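Local coordinates for phospholipase C-beta (PLC-beta) (Sepia officinalis, PDB 3QR0), which belongs to the multidomain phospholipase C-beta family, joining PH, EF-hand-like, TIM-barrel and C2 modules in one chain that carries a bound calcium ion, at residues A[102-107]-A[121-126]; A[654-659]-A[763-768]; A[687-692]-A[704-709]. All coordinates share one frame; numbering follows the deposited sequence.

Interaction 1 of 3, residues A[102-107]-A[121-126]; sequences QDKCVT and HLVAEN
Three backbone hydrogen bonds, accepted or donated by K104 and V106, join 104-107 antiparallel to 121-124, forming the base of a β hairpin in the PH-domain sheet. A124 N donates to K104 O (2.7 Å), where the helical turn ending at K104 enters the strand. V106 and L122 form the hydrogen-bonded pair: V106 N reaches L122 O at 2.8 Å, almost straight at N-H (174°) but from above the carbonyl plane, whereas L122 N lies nearly along the C=O axis of V106. Outside the strand ladder, the ammonium of K104 is caught by the carbonyls of F94, S96 and G91. Its chain, bent at chi3 (-75°), runs over the turn at A124-N126, with CD 3.4 Å from A124 O. N126 in turn N-caps helix 127-141 through OD1 and V129 N. V106 and L122 meet CB to CB on one face of the sheet; that helix packs on V106 and on A124, while L122 leans on F28, I41 and L43. On the other face lie C105 with V123 and T107 with H121. T107 and H121 point the same way, the ring also stacking with W31, and OG1 of T107, which bonds to K80 N as well, lies in the plane of the imidazole at its edge. One water bridges them, 2.5 Å from T107 OG1 and 2.7 Å from H121 ND1.

Interaction 2 of 3, residues A[654-659]-A[763-768]; sequences IKIISA and VFAHIV
A bulge in one strand shapes this antiparallel pairing of 654-659 with 763-768. Up to I656 the register is regular, K655 and H766 exchanging two backbone bonds. Then I657 is inserted, and the N-H groups of I657 and S658 both converge on F764 O, at 3.0 and 3.1 Å; both lie in its carbonyl plane, S658 N on a lone pair. F764 N returns a bond to S658 O, so the extra residue is absorbed without breaking the ladder.

The bulge turns the I657 side chain toward the partner strand, on the side of F764. There the two side chains run alongside each other: CG of F764 is anti to its backbone N (chi1 -178°), and I657 lays CG2 near CD2 and CD1 near CE2 (3.8 Å) of the ring. S658 OG, in the crowded position between N and carbonyl carbon, fits against F764 CB at 3.4 Å and is hydrogen-bonded to OE2 of E230, at the start of helix 230-238. That helix packs on I657 and F764, and R228 makes a cation-pi contact with the ring.

The opposite face is aliphatic. The methyl of A765 is low between V763 and I767, its CB 3.2 Å from K655 O, and CD1 of I656 reaches over it to V763 CG1 (4.1 Å). Farther along, CD1 of I654 rests against CG1 and CG2 of I767, 3.9 Å from each. V671, V673, V719, I721 and V723 of the other sheet close over this face. The arrangement is a classic β bulge within a C2-type β sandwich, whose hydrophobic interior lies on the face of I654, I656 and I767 and whose bulged face docks on the EF-hand-like region.

Interaction 3 of 3, residues A[687-692]-A[704-709]; sequences FKTKII and KVFVFK
Here the backbones stay separate, the nearest CA atoms, those of F687 and F706, lying 6.6 Å apart. The segments belong to the two facing sheets of the C2 β sandwich: 687-688 lies on edge strand 686-688 and 706-709 on edge strand 706-711, so chiefly aromatic rings bridge the gap. F687 and F706 reach for each other with CG anti to the carbonyl carbon in both. Their rings are near parallel, planes at 26°, but so far slid apart that they barely overlap; instead each puts its CB over the other's face. F687 CB stands 3.5 Å from the F706 centroid, and F706 CB 3.7 Å from that of F687. With these two CH-pi contacts goes a tight approach of F687 CD2 to F706 CD2, 3.2 Å. The F687 ring turns an edge to the face of F708 in a T-shaped pair, planes at 75°, completing an aromatic cluster in which F706 and F708 pack on V673, and F708 also on M675. At the other end T689, whose OG1 bonds to V671 N and to K690 O, brings its CG2 4.0 Å from F706 CZ. The far tip of the F687 ring, CZ, lies 3.5 Å from V707 O.

Overall arrangement
From the N terminus, interaction 1 comes first and closes a short hairpin loop of 13 residues in the PH domain. The chain then passes through the EF-hand-like and X-Y TIM-barrel regions before residue 654 opens interaction 2, whose loop of 103 residues holds 47 in strands. Interaction 3 is nested inside that loop and closes one of 11 residues. Strands 706-711, 650-660 and 761-771 are successive neighbours in one sheet, so interaction 2 joins two of them, while interaction 3 ties that sheet to the opposing one. I654 N lies 2.8 Å from F706 O, a probable hydrogen bond linking both. Interaction 1 stands apart, its centre about 47 Å from that of interaction 2, across the chain's centre.

Interaction 1 of 3, residues A[102-107]-A[121-126]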
loop_
_atom_site.group_PDB
_atom_site.type_symbol
_atom_site.label_atom_id
_atom_site.label_comp_id
_atom_site.label_asym_id
_atom_site.label_seq_id
_atom_site.Cartn_x
_atom_site.Cartn_y
_atom_site.Cartn_z
ATOM N N GLN A 102 15.295 29.911 -1.693
ATOM C CA GLN A 102 14.463 28.799 -1.241
ATOM C C GLN A 102 13.173 28.620 -2.052
ATOM O O GLN A 102 12.695 27.496 -2.203
ATOM C CB GLN A 102 14.140 28.919 0.248
ATOM C CG GLN A 102 13.545 27.630 0.805
ATOM C CD GLN A 102 13.716 27.464 2.302
ATOM O OE1 GLN A 102 14.275 28.322 2.984
ATOM N NE2 GLN A 102 13.223 26.342 2.823
ATOM N N ASP A 103 12.632 29.717 -2.579
ATOM C CA ASP A 103 11.455 29.671 -3.456
ATOM C C ASP A 103 11.709 28.881 -4.750
ATOM O O ASP A 103 10.770 28.346 -5.349
ATOM C CB ASP A 103 10.992 31.094 -3.809
ATOM C CG ASP A 103 10.470 31.870 -2.601
ATOM O OD1 ASP A 103 10.198 31.257 -1.545
ATOM O OD2 ASP A 103 10.316 33.102 -2.721
ATOM N N LYS A 104 12.975 28.808 -5.172
ATOM C CA LYS A 104 13.370 28.065 -6.375
ATOM C C LYS A 104 13.762 26.603 -6.121
ATOM O O LYS A 104 13.936 25.834 -7.071
ATOM C CB LYS A 104 14.539 28.769 -7.061
ATOM C CG LYS A 104 14.216 30.174 -7.523
ATOM C CD LYS A 104 15.343 30.793 -8.329
ATOM C CE LYS A 104 16.509 31.213 -7.465
ATOM N NZ LYS A 104 17.395 32.154 -8.202
ATOM N N CYS A 105 13.906 26.223 -4.855
ATOM C CA CYS A 105 14.401 24.890 -4.502
ATOM C C CYS A 105 13.332 23.804 -4.586
ATOM O O CYS A 105 12.181 24.019 -4.213
ATOM C CB CYS A 105 15.017 24.897 -3.100
ATOM S SG CYS A 105 16.605 25.754 -3.057
ATOM N N VAL A 106 13.748 22.639 -5.082
ATOM C CA VAL A 106 12.909 21.457 -5.164
ATOM C C VAL A 106 13.695 20.282 -4.590
ATOM O O VAL A 106 14.849 20.068 -4.957
ATOM C CB VAL A 106 12.513 21.135 -6.620
ATOM C CG1 VAL A 106 11.761 19.794 -6.695
ATOM C CG2 VAL A 106 11.673 22.257 -7.199
ATOM N N THR A 107 13.062 19.531 -3.690
ATOM C CA THR A 107 13.682 18.375 -3.043
ATOM C C THR A 107 12.840 17.146 -3.329
ATOM O O THR A 107 11.627 17.172 -3.141
ATOM C CB THR A 107 13.756 18.565 -1.517
ATOM O OG1 THR A 107 14.500 19.743 -1.213
ATOM C CG2 THR A 107 14.416 17.379 -0.845
ATOM N N HIS A 121 18.330 16.903 -4.999
ATOM C CA HIS A 121 18.148 18.317 -4.689
ATOM C C HIS A 121 18.369 19.167 -5.933
ATOM O O HIS A 121 19.384 19.021 -6.620
ATOM C CB HIS A 121 19.117 18.764 -3.599
ATOM C CG HIS A 121 19.069 17.927 -2.361
ATOM N ND1 HIS A 121 18.038 18.007 -1.448
ATOM C CD2 HIS A 121 19.931 17.003 -1.877
ATOM C CE1 HIS A 121 18.271 17.165 -0.454
ATOM N NE2 HIS A 121 19.411 16.543 -0.692
ATOM N N LEU A 122 17.422 20.066 -6.195
ATOM C CA LEU A 122 17.403 20.856 -7.424
ATOM C C LEU A 122 17.085 22.313 -7.133
ATOM O O LEU A 122 16.373 22.603 -6.174
ATOM C CB LEU A 122 16.332 20.315 -8.365
ATOM C CG LEU A 122 16.448 18.844 -8.747
ATOM C CD1 LEU A 122 15.183 18.376 -9.458
ATOM C CD2 LEU A 122 17.679 18.633 -9.611
ATOM N N VAL A 123 17.615 23.214 -7.968
ATOM C CA VAL A 123 17.226 24.626 -7.957
ATOM C C VAL A 123 16.640 24.962 -9.328
ATOM O O VAL A 123 17.321 24.812 -10.345
ATOM C CB VAL A 123 18.426 25.552 -7.669
ATOM C CG1 VAL A 123 17.969 27.013 -7.552
ATOM C CG2 VAL A 123 19.163 25.107 -6.403
ATOM N N ALA A 124 15.375 25.383 -9.354
ATOM C CA ALA A 124 14.718 25.817 -10.591
ATOM C C ALA A 124 15.122 27.255 -10.915
ATOM O O ALA A 124 15.731 27.924 -10.088
ATOM C CB ALA A 124 13.201 25.715 -10.456
ATOM N N GLU A 125 14.776 27.721 -12.114
ATOM C CA GLU A 125 15.055 29.103 -12.524
ATOM C C GLU A 125 14.131 30.106 -11.835
ATOM O O GLU A 125 14.460 31.287 -11.738
ATOM C CB GLU A 125 14.900 29.270 -14.035
ATOM C CG GLU A 125 15.997 28.640 -14.871
ATOM C CD GLU A 125 15.614 28.566 -16.336
ATOM O OE1 GLU A 125 14.565 27.952 -16.639
ATOM O OE2 GLU A 125 16.351 29.120 -17.177
ATOM N N ASN A 126 12.965 29.640 -11.396
ATOM C CA ASN A 126 12.000 30.493 -10.703
ATOM C C ASN A 126 11.034 29.665 -9.858
ATOM O O ASN A 126 11.091 28.433 -9.867
ATOM C CB ASN A 126 11.247 31.392 -11.701
ATOM C CG ASN A 126 10.449 30.604 -12.725
ATOM O OD1 ASN A 126 9.604 29.778 -12.378
ATOM N ND2 ASN A 126 10.715 30.861 -13.998
HETATM O O HOH W 1 16.778 20.376 -1.883
#

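Interaction 2 of 3, residues A[654-659]-A[763-768]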
loop_
_atom_site.group_PDB
_atom_site.type_symbol
_atom_site.label_atom_id
_atom_site.label_comp_id
_atom_site.label_asym_id
_atom_site.label_seq_id
_atom_site.Cartn_x
_atom_site.Cartn_y
_atom_site.Cartn_z
ATOM N N ILE A 654 -6.605 -21.222 -5.958
ATOM C CA ILE A 654 -5.528 -20.474 -6.590
ATOM C C ILE A 654 -4.544 -21.471 -7.181
ATOM O O ILE A 654 -3.909 -22.232 -6.450
ATOM C CB ILE A 654 -4.786 -19.560 -5.586
ATOM C CG1 ILE A 654 -5.760 -18.654 -4.827
ATOM C CG2 ILE A 654 -3.720 -18.730 -6.305
ATOM C CD1 ILE A 654 -6.435 -17.603 -5.670
ATOM N N LYS A 655 -4.448 -21.481 -8.507
ATOM C CA LYS A 655 -3.457 -22.283 -9.208
ATOM C C LYS A 655 -2.327 -21.369 -9.666
ATOM O O LYS A 655 -2.550 -20.468 -10.475
ATOM C CB LYS A 655 -4.095 -22.979 -10.411
ATOM C CG LYS A 655 -3.159 -23.912 -11.158
ATOM C CD LYS A 655 -3.803 -24.454 -12.424
ATOM C CE LYS A 655 -2.833 -25.328 -13.207
ATOM N NZ LYS A 655 -2.279 -26.444 -12.380
ATOM N N ILE A 656 -1.124 -21.593 -9.139
ATOM C CA ILE A 656 0.062 -20.848 -9.555
ATOM C C ILE A 656 0.649 -21.519 -10.793
ATOM O O ILE A 656 1.115 -22.660 -10.728
ATOM C CB ILE A 656 1.131 -20.790 -8.432
ATOM C CG1 ILE A 656 0.555 -20.153 -7.162
ATOM C CG2 ILE A 656 2.376 -20.011 -8.895
ATOM C CD1 ILE A 656 0.072 -18.715 -7.338
ATOM N N ILE A 657 0.625 -20.812 -11.918
ATOM C CA ILE A 657 1.009 -21.391 -13.205
ATOM C C ILE A 657 2.450 -21.045 -13.562
ATOM O O ILE A 657 3.266 -21.935 -13.811
ATOM C CB ILE A 657 0.054 -20.924 -14.328
ATOM C CG1 ILE A 657 -1.369 -21.430 -14.051
ATOM C CG2 ILE A 657 0.508 -21.438 -15.681
ATOM C CD1 ILE A 657 -2.420 -20.784 -14.923
ATOM N N SER A 658 2.762 -19.753 -13.573
ATOM C CA SER A 658 4.089 -19.297 -13.956
ATOM C C SER A 658 4.392 -17.919 -13.380
ATOM O O SER A 658 3.549 -17.309 -12.729
ATOM C CB SER A 658 4.204 -19.259 -15.481
ATOM O OG SER A 658 3.352 -18.270 -16.031
ATOM N N ALA A 659 5.611 -17.449 -13.615
ATOM C CA ALA A 659 6.003 -16.089 -13.258
ATOM C C ALA A 659 6.896 -15.510 -14.338
ATOM O O ALA A 659 7.525 -16.251 -15.089
ATOM C CB ALA A 659 6.709 -16.063 -11.909
ATOM N N VAL A 763 3.283 -12.832 -11.375
ATOM C CA VAL A 763 2.860 -14.229 -11.334
ATOM C C VAL A 763 1.640 -14.359 -12.238
ATOM O O VAL A 763 0.780 -13.475 -12.256
ATOM C CB VAL A 763 2.527 -14.680 -9.895
ATOM C CG1 VAL A 763 1.782 -16.021 -9.890
ATOM C CG2 VAL A 763 3.806 -14.791 -9.070
ATOM N N PHE A 764 1.584 -15.444 -13.003
ATOM C CA PHE A 764 0.404 -15.788 -13.786
ATOM C C PHE A 764 -0.303 -16.938 -13.064
ATOM O O PHE A 764 0.327 -17.954 -12.729
ATOM C CB PHE A 764 0.805 -16.172 -15.211
ATOM C CG PHE A 764 -0.355 -16.491 -16.117
ATOM C CD1 PHE A 764 -1.278 -15.509 -16.462
ATOM C CD2 PHE A 764 -0.509 -17.769 -16.645
ATOM C CE1 PHE A 764 -2.346 -15.796 -17.307
ATOM C CE2 PHE A 764 -1.572 -18.067 -17.493
ATOM C CZ PHE A 764 -2.497 -17.080 -17.821
ATOM N N ALA A 765 -1.597 -16.761 -12.803
ATOM C CA ALA A 765 -2.369 -17.714 -12.005
ATOM C C ALA A 765 -3.790 -17.876 -12.540
ATOM O O ALA A 765 -4.284 -17.026 -13.288
ATOM C CB ALA A 765 -2.414 -17.246 -10.550
ATOM N N HIS A 766 -4.442 -18.971 -12.153
ATOM C CA HIS A 766 -5.880 -19.119 -12.352
ATOM C C HIS A 766 -6.574 -19.060 -10.995
ATOM O O HIS A 766 -6.150 -19.715 -10.035
ATOM C CB HIS A 766 -6.238 -20.422 -13.058
ATOM C CG HIS A 766 -7.693 -20.531 -13.404
ATOM N ND1 HIS A 766 -8.629 -21.056 -12.539
ATOM C CD2 HIS A 766 -8.374 -20.164 -14.517
ATOM C CE1 HIS A 766 -9.822 -21.019 -13.108
ATOM N NE2 HIS A 766 -9.695 -20.479 -14.308
ATOM N N ILE A 767 -7.648 -18.284 -10.934
ATOM C CA ILE A 767 -8.359 -18.026 -9.690
ATOM C C ILE A 767 -9.806 -18.473 -9.826
ATOM O O ILE A 767 -10.505 -18.060 -10.750
ATOM C CB ILE A 767 -8.332 -16.529 -9.341
ATOM C CG1 ILE A 767 -6.890 -16.045 -9.195
ATOM C CG2 ILE A 767 -9.148 -16.257 -8.060
ATOM C CD1 ILE A 767 -6.763 -14.550 -8.983
ATOM N N VAL A 768 -10.244 -19.345 -8.925
ATOM C CA VAL A 768 -11.664 -19.636 -8.781
ATOM C C VAL A 768 -12.152 -18.877 -7.557
ATOM O O VAL A 768 -11.529 -18.940 -6.496
ATOM C CB VAL A 768 -11.926 -21.131 -8.602
ATOM C CG1 VAL A 768 -13.359 -21.373 -8.154
ATOM C CG2 VAL A 768 -11.630 -21.880 -9.899
#

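Interaction 3 of 3, residues A[687-692]-A[704-709]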
loop_
_atom_site.group_PDB
_atom_site.type_symbol
_atom_site.label_atom_id
_atom_site.label_comp_id
_atom_site.label_asym_id
_atom_site.label_seq_id
_atom_site.Cartn_x
_atom_site.Cartn_y
_atom_site.Cartn_z
ATOM N N PHE A 687 0.598 -23.789 1.750
ATOM C CA PHE A 687 0.695 -23.918 0.300
ATOM C C PHE A 687 1.986 -23.329 -0.268
ATOM O O PHE A 687 2.235 -22.130 -0.156
ATOM C CB PHE A 687 -0.486 -23.216 -0.362
ATOM C CG PHE A 687 -1.817 -23.838 -0.061
ATOM C CD1 PHE A 687 -2.848 -23.078 0.468
ATOM C CD2 PHE A 687 -2.049 -25.183 -0.325
ATOM C CE1 PHE A 687 -4.090 -23.648 0.731
ATOM C CE2 PHE A 687 -3.285 -25.756 -0.057
ATOM C CZ PHE A 687 -4.302 -24.989 0.472
ATOM N N LYS A 688 2.784 -24.178 -0.902
ATOM C CA LYS A 688 4.059 -23.777 -1.481
ATOM C C LYS A 688 4.287 -24.547 -2.777
ATOM O O LYS A 688 4.122 -25.760 -2.799
ATOM C CB LYS A 688 5.179 -24.077 -0.485
ATOM C CG LYS A 688 6.582 -23.742 -0.968
ATOM C CD LYS A 688 7.602 -24.023 0.125
ATOM C CE LYS A 688 9.000 -24.152 -0.432
ATOM N NZ LYS A 688 10.000 -24.299 0.663
ATOM N N THR A 689 4.673 -23.851 -3.845
ATOM C CA THR A 689 4.949 -24.502 -5.124
ATOM C C THR A 689 6.269 -25.249 -5.080
ATOM O O THR A 689 7.066 -25.066 -4.166
ATOM C CB THR A 689 5.057 -23.494 -6.294
ATOM O OG1 THR A 689 6.175 -22.619 -6.077
ATOM C CG2 THR A 689 3.775 -22.680 -6.433
ATOM N N LYS A 690 6.492 -26.072 -6.094
ATOM C CA LYS A 690 7.812 -26.596 -6.375
ATOM C C LYS A 690 8.784 -25.449 -6.665
ATOM O O LYS A 690 8.376 -24.333 -6.997
ATOM C CB LYS A 690 7.771 -27.559 -7.572
ATOM C CG LYS A 690 7.401 -26.910 -8.918
ATOM C CD LYS A 690 7.427 -27.929 -10.066
ATOM C CE LYS A 690 6.249 -28.899 -10.016
ATOM N NZ LYS A 690 4.934 -28.204 -10.115
ATOM N N ILE A 691 10.072 -25.744 -6.555
ATOM C CA ILE A 691 11.113 -24.790 -6.894
ATOM C C ILE A 691 11.458 -24.908 -8.374
ATOM O O ILE A 691 11.695 -26.004 -8.875
ATOM C CB ILE A 691 12.384 -25.022 -6.063
ATOM C CG1 ILE A 691 12.153 -24.573 -4.616
ATOM C CG2 ILE A 691 13.571 -24.273 -6.677
ATOM C CD1 ILE A 691 13.135 -25.166 -3.627
ATOM N N ILE A 692 11.483 -23.780 -9.073
ATOM C CA ILE A 692 12.012 -23.759 -10.426
ATOM C C ILE A 692 13.419 -23.196 -10.332
ATOM O O ILE A 692 13.615 -22.067 -9.873
ATOM C CB ILE A 692 11.132 -22.937 -11.380
ATOM C CG1 ILE A 692 9.736 -23.566 -11.484
ATOM C CG2 ILE A 692 11.769 -22.868 -12.760
ATOM C CD1 ILE A 692 9.729 -24.967 -12.120
ATOM N N LYS A 704 -0.221 -27.859 -8.951
ATOM C CA LYS A 704 -1.568 -28.299 -8.627
ATOM C C LYS A 704 -2.266 -27.201 -7.821
ATOM O O LYS A 704 -1.637 -26.527 -7.001
ATOM C CB LYS A 704 -1.522 -29.610 -7.832
ATOM C CG LYS A 704 -2.880 -30.127 -7.349
ATOM C CD LYS A 704 -3.808 -30.473 -8.511
ATOM C CE LYS A 704 -5.209 -30.844 -8.038
ATOM N NZ LYS A 704 -6.207 -30.773 -9.154
ATOM N N VAL A 705 -3.560 -27.021 -8.067
ATOM C CA VAL A 705 -4.317 -25.934 -7.451
ATOM C C VAL A 705 -4.302 -25.981 -5.917
ATOM O O VAL A 705 -4.342 -27.059 -5.313
ATOM C CB VAL A 705 -5.784 -25.922 -7.957
ATOM C CG1 VAL A 705 -6.510 -27.208 -7.568
ATOM C CG2 VAL A 705 -6.515 -24.703 -7.436
ATOM N N PHE A 706 -4.216 -24.800 -5.307
ATOM C CA PHE A 706 -4.355 -24.639 -3.867
ATOM C C PHE A 706 -5.817 -24.299 -3.570
ATOM O O PHE A 706 -6.335 -23.308 -4.073
ATOM C CB PHE A 706 -3.472 -23.497 -3.348
ATOM C CG PHE A 706 -1.994 -23.659 -3.625
ATOM C CD1 PHE A 706 -1.227 -22.556 -3.999
ATOM C CD2 PHE A 706 -1.359 -24.884 -3.479
ATOM C CE1 PHE A 706 0.142 -22.682 -4.233
ATOM C CE2 PHE A 706 0.006 -25.016 -3.714
ATOM C CZ PHE A 706 0.754 -23.915 -4.093
ATOM N N VAL A 707 -6.472 -25.110 -2.744
ATOM C CA VAL A 707 -7.903 -24.962 -2.482
ATOM C C VAL A 707 -8.176 -24.436 -1.079
ATOM O O VAL A 707 -7.738 -25.028 -0.098
ATOM C CB VAL A 707 -8.629 -26.316 -2.644
ATOM C CG1 VAL A 707 -10.123 -26.165 -2.365
ATOM C CG2 VAL A 707 -8.396 -26.888 -4.045
ATOM N N PHE A 708 -8.901 -23.325 -0.991
ATOM C CA PHE A 708 -9.440 -22.840 0.276
ATOM C C PHE A 708 -10.928 -23.173 0.269
ATOM O O PHE A 708 -11.754 -22.364 -0.151
ATOM C CB PHE A 708 -9.219 -21.332 0.428
ATOM C CG PHE A 708 -7.778 -20.921 0.367
ATOM C CD1 PHE A 708 -7.165 -20.681 -0.854
ATOM C CD2 PHE A 708 -7.033 -20.766 1.526
ATOM C CE1 PHE A 708 -5.830 -20.296 -0.917
ATOM C CE2 PHE A 708 -5.698 -20.380 1.473
ATOM C CZ PHE A 708 -5.095 -20.149 0.250
ATOM N N LYS A 709 -11.251 -24.377 0.733
ATOM C CA LYS A 709 -12.558 -24.990 0.497
ATOM C C LYS A 709 -13.726 -24.142 0.996
ATOM O O LYS A 709 -14.657 -23.862 0.241
ATOM C CB LYS A 709 -12.599 -26.385 1.143
ATOM C CG LYS A 709 -13.854 -27.197 0.861
ATOM C CD LYS A 709 -14.075 -27.422 -0.628
ATOM C CE LYS A 709 -15.097 -28.518 -0.872
ATOM N NZ LYS A 709 -15.417 -28.650 -2.320
#